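Local coordinates for protein pyruvate formate-lyase 2 (Archaeoglobus fulgidus, PDB 2F3O) that is a glycyl radical enzyme of the pyruvate formate-lyase family, probably a lyase, whose physiological reaction is not established, at residues F399-A404 and L419-D424. Residues are numbered along the deposited sequence; the frame is centred on the assembly and turned at random.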
ATOM      1  N   PHE A 399       8.053  39.199  -2.193  1.00 47.56           N
ATOM      2  CA  PHE A 399       7.765  37.997  -1.421  1.00 46.82           C
ATOM      3  C   PHE A 399       8.884  37.755  -0.417  1.00 46.88           C
ATOM      4  O   PHE A 399      10.063  37.695  -0.780  1.00 46.68           O
ATOM      5  CB  PHE A 399       7.633  36.798  -2.356  1.00 46.56           C
ATOM      6  CG  PHE A 399       6.384  36.810  -3.196  1.00 45.63           C
ATOM      7  CD1 PHE A 399       6.306  37.570  -4.346  1.00 45.13           C
ATOM      8  CD2 PHE A 399       5.294  36.043  -2.841  1.00 44.42           C
ATOM      9  CE1 PHE A 399       5.155  37.578  -5.094  1.00 45.76           C
ATOM     10  CE2 PHE A 399       4.151  36.041  -3.600  1.00 44.83           C
ATOM     11  CZ  PHE A 399       4.081  36.804  -4.728  1.00 45.87           C
ATOM     12  N   PHE A 400       8.519  37.617   0.851  1.00 47.03           N
ATOM     13  CA  PHE A 400       9.517  37.531   1.913  1.00 47.22           C
ATOM     14  C   PHE A 400       9.783  36.086   2.298  1.00 46.83           C
ATOM     15  O   PHE A 400       8.889  35.411   2.803  1.00 46.83           O
ATOM     16  CB  PHE A 400       9.092  38.407   3.096  1.00 47.57           C
ATOM     17  CG  PHE A 400       8.968  39.872   2.729  1.00 48.90           C
ATOM     18  CD1 PHE A 400       7.741  40.423   2.385  1.00 49.53           C
ATOM     19  CD2 PHE A 400      10.096  40.685   2.660  1.00 50.11           C
ATOM     20  CE1 PHE A 400       7.637  41.754   2.005  1.00 49.63           C
ATOM     21  CE2 PHE A 400       9.988  42.027   2.283  1.00 50.06           C
ATOM     22  CZ  PHE A 400       8.758  42.556   1.956  1.00 49.42           C
ATOM     23  N   ASP A 401      11.004  35.625   2.026  1.00 46.20           N
ATOM     24  CA  ASP A 401      11.368  34.207   2.130  1.00 46.03           C
ATOM     25  C   ASP A 401      11.107  33.555   3.483  1.00 46.25           C
ATOM     26  O   ASP A 401      10.580  32.456   3.557  1.00 46.38           O
ATOM     27  CB  ASP A 401      12.838  34.004   1.776  1.00 45.56           C
ATOM     28  CG  ASP A 401      13.071  33.947   0.302  1.00 44.44           C
ATOM     29  OD1 ASP A 401      12.079  33.930  -0.448  1.00 43.79           O
ATOM     30  OD2 ASP A 401      14.243  33.901  -0.109  1.00 42.80           O
ATOM     31  N   ASP A 402      11.501  34.243   4.540  1.00 46.65           N
ATOM     32  CA  ASP A 402      11.253  33.821   5.903  1.00 47.01           C
ATOM     33  C   ASP A 402       9.812  33.343   6.167  1.00 46.56           C
ATOM     34  O   ASP A 402       9.625  32.228   6.623  1.00 47.08           O
ATOM     35  CB  ASP A 402      11.590  34.975   6.836  1.00 47.44           C
ATOM     36  CG  ASP A 402      11.797  34.528   8.254  1.00 49.43           C
ATOM     37  OD1 ASP A 402      12.981  34.285   8.583  1.00 50.34           O
ATOM     38  OD2 ASP A 402      10.792  34.411   9.021  1.00 50.16           O
ATOM     39  N   ALA A 403       8.814  34.168   5.860  1.00 45.71           N
ATOM     40  CA  ALA A 403       7.409  33.834   6.126  1.00 45.21           C
ATOM     41  C   ALA A 403       6.884  32.772   5.191  1.00 44.72           C
ATOM     42  O   ALA A 403       6.000  31.999   5.555  1.00 44.57           O
ATOM     43  CB  ALA A 403       6.521  35.079   5.997  1.00 45.60           C
ATOM     44  N   ALA A 404       7.412  32.773   3.975  1.00 44.08           N
ATOM     45  CA  ALA A 404       6.948  31.886   2.923  1.00 43.33           C
ATOM     46  C   ALA A 404       7.427  30.453   3.122  1.00 42.94           C
ATOM     47  O   ALA A 404       6.654  29.526   2.930  1.00 42.71           O
ATOM     48  CB  ALA A 404       7.377  32.412   1.565  1.00 43.38           C
ATOM     49  N   LEU A 419      12.664  26.031   0.619  1.00 39.26           N
ATOM     50  CA  LEU A 419      13.689  27.013   0.254  1.00 38.16           C
ATOM     51  C   LEU A 419      13.656  27.334  -1.239  1.00 38.21           C
ATOM     52  O   LEU A 419      13.735  28.486  -1.629  1.00 38.70           O
ATOM     53  CB  LEU A 419      15.088  26.517   0.631  1.00 37.69           C
ATOM     54  CG  LEU A 419      15.780  26.876   1.958  1.00 37.14           C
ATOM     55  CD1 LEU A 419      15.183  28.128   2.639  1.00 35.74           C
ATOM     56  CD2 LEU A 419      15.794  25.710   2.916  1.00 34.98           C
ATOM     57  N   ASN A 420      13.486  26.319  -2.077  1.00 38.00           N
ATOM     58  CA  ASN A 420      13.460  26.511  -3.523  1.00 37.83           C
ATOM     59  C   ASN A 420      12.039  26.766  -4.054  1.00 37.55           C
ATOM     60  O   ASN A 420      11.631  26.204  -5.069  1.00 36.98           O
ATOM     61  CB  ASN A 420      14.079  25.269  -4.192  1.00 38.18           C
ATOM     62  CG  ASN A 420      14.349  25.451  -5.677  1.00 37.77           C
ATOM     63  OD1 ASN A 420      15.172  26.281  -6.079  1.00 37.23           O
ATOM     64  ND2 ASN A 420      13.668  24.644  -6.504  1.00 36.46           N
ATOM     65  N   TYR A 421      11.269  27.600  -3.371  1.00 37.31           N
ATOM     66  CA  TYR A 421       9.890  27.722  -3.770  1.00 37.49           C
ATOM     67  C   TYR A 421       9.762  28.657  -4.944  1.00 37.79           C
ATOM     68  O   TYR A 421      10.673  29.420  -5.245  1.00 37.83           O
ATOM     69  CB  TYR A 421       8.986  28.166  -2.632  1.00 37.36           C
ATOM     70  CG  TYR A 421       9.085  29.627  -2.241  1.00 38.19           C
ATOM     71  CD1 TYR A 421       8.188  30.583  -2.729  1.00 37.73           C
ATOM     72  CD2 TYR A 421      10.067  30.056  -1.356  1.00 39.81           C
ATOM     73  CE1 TYR A 421       8.286  31.913  -2.348  1.00 37.92           C
ATOM     74  CE2 TYR A 421      10.170  31.382  -0.968  1.00 38.92           C
ATOM     75  CZ  TYR A 421       9.287  32.298  -1.465  1.00 38.91           C
ATOM     76  OH  TYR A 421       9.420  33.596  -1.047  1.00 39.50           O
ATOM     77  N   THR A 422       8.614  28.580  -5.599  1.00 38.15           N
ATOM     78  CA  THR A 422       8.266  29.474  -6.665  1.00 38.18           C
ATOM     79  C   THR A 422       6.932  30.127  -6.356  1.00 38.60           C
ATOM     80  O   THR A 422       6.230  29.761  -5.420  1.00 38.54           O
ATOM     81  CB  THR A 422       8.123  28.725  -7.982  1.00 38.06           C
ATOM     82  OG1 THR A 422       7.891  29.664  -9.048  1.00 37.66           O
ATOM     83  CG2 THR A 422       6.969  27.728  -7.888  1.00 37.32           C
ATOM     84  N   THR A 423       6.593  31.121  -7.155  1.00 38.99           N
ATOM     85  CA  THR A 423       5.311  31.731  -7.045  1.00 39.74           C
ATOM     86  C   THR A 423       4.550  31.483  -8.357  1.00 39.82           C
ATOM     87  O   THR A 423       5.148  31.132  -9.369  1.00 39.82           O
ATOM     88  CB  THR A 423       5.474  33.234  -6.757  1.00 40.06           C
ATOM     89  OG1 THR A 423       6.064  33.852  -7.892  1.00 41.12           O
ATOM     90  CG2 THR A 423       6.412  33.486  -5.565  1.00 39.85           C
ATOM     91  N   ASP A 424       3.235  31.627  -8.323  1.00 40.19           N
ATOM     92  CA  ASP A 424       2.422  31.635  -9.540  1.00 40.82           C
ATOM     93  C   ASP A 424       1.160  32.484  -9.302  1.00 41.05           C
ATOM     94  O   ASP A 424       0.732  32.684  -8.145  1.00 40.70           O
ATOM     95  CB  ASP A 424       2.024  30.218  -9.971  1.00 41.11           C
ATOM     96  CG  ASP A 424       1.191  29.488  -8.909  1.00 42.14           C
ATOM     97  OD1 ASP A 424       1.796  28.929  -7.968  1.00 42.67           O
ATOM     98  OD2 ASP A 424      -0.058  29.459  -9.030  1.00 42.06           O
TER
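Tyr421 reaches Asp401 and Ala404, and Thr423 reaches Phe399, between backbones that stay well apart: the CA atoms of Asp401 and Leu419 are 7.8 Å from each other, those of Phe399 and Thr423 8.8 Å. No backbone hydrogen bond joins the two segments; side chains make most of the contact. Phe399 and Phe400 end strand 396-400; Phe400 is the N-cap residue of helix 401-410, and its O accepts a bond from Ala404 N (3.2 Å). After helix 415-419 the chain straightens into strand 421-424. Tyr421 sets its CG between the backbone N and the carbonyl carbon (chi1 75°), and the long phenol carries OH across to Asp401 OD1, which it donates to at 2.7 Å, nearly along the C-O axis. Carboxylate and ring planes stand 77° apart, with OD1 at the ring edge. An aspartate suits this place by offering two acceptor oxygens: OD1 takes the phenol and Arg372 NE, OD2 takes Asn374 ND2. The Arg372 guanidinium also binds the carbonyl oxygens of Leu419 and Tyr421. Strand 396-400 pairs in parallel with 368-373 in a five-stranded mixed sheet, consistent with one half of the ten-stranded alpha/beta barrel of glycyl radical enzymes. The small Ala404 lets the phenol lie close: Ala404 CB is 3.6 Å from Tyr421 CZ. A phenylalanine in place of Tyr421 would lack the hydroxyl and would probably leave Asp401 OD1 without its phenol donor. Farther along, Thr423 serves two ends: OG1 hydrogen-bonds His370, while CG2 makes a CH-pi contact over the centre of the Phe399 ring, 3.9 Å from its centroid.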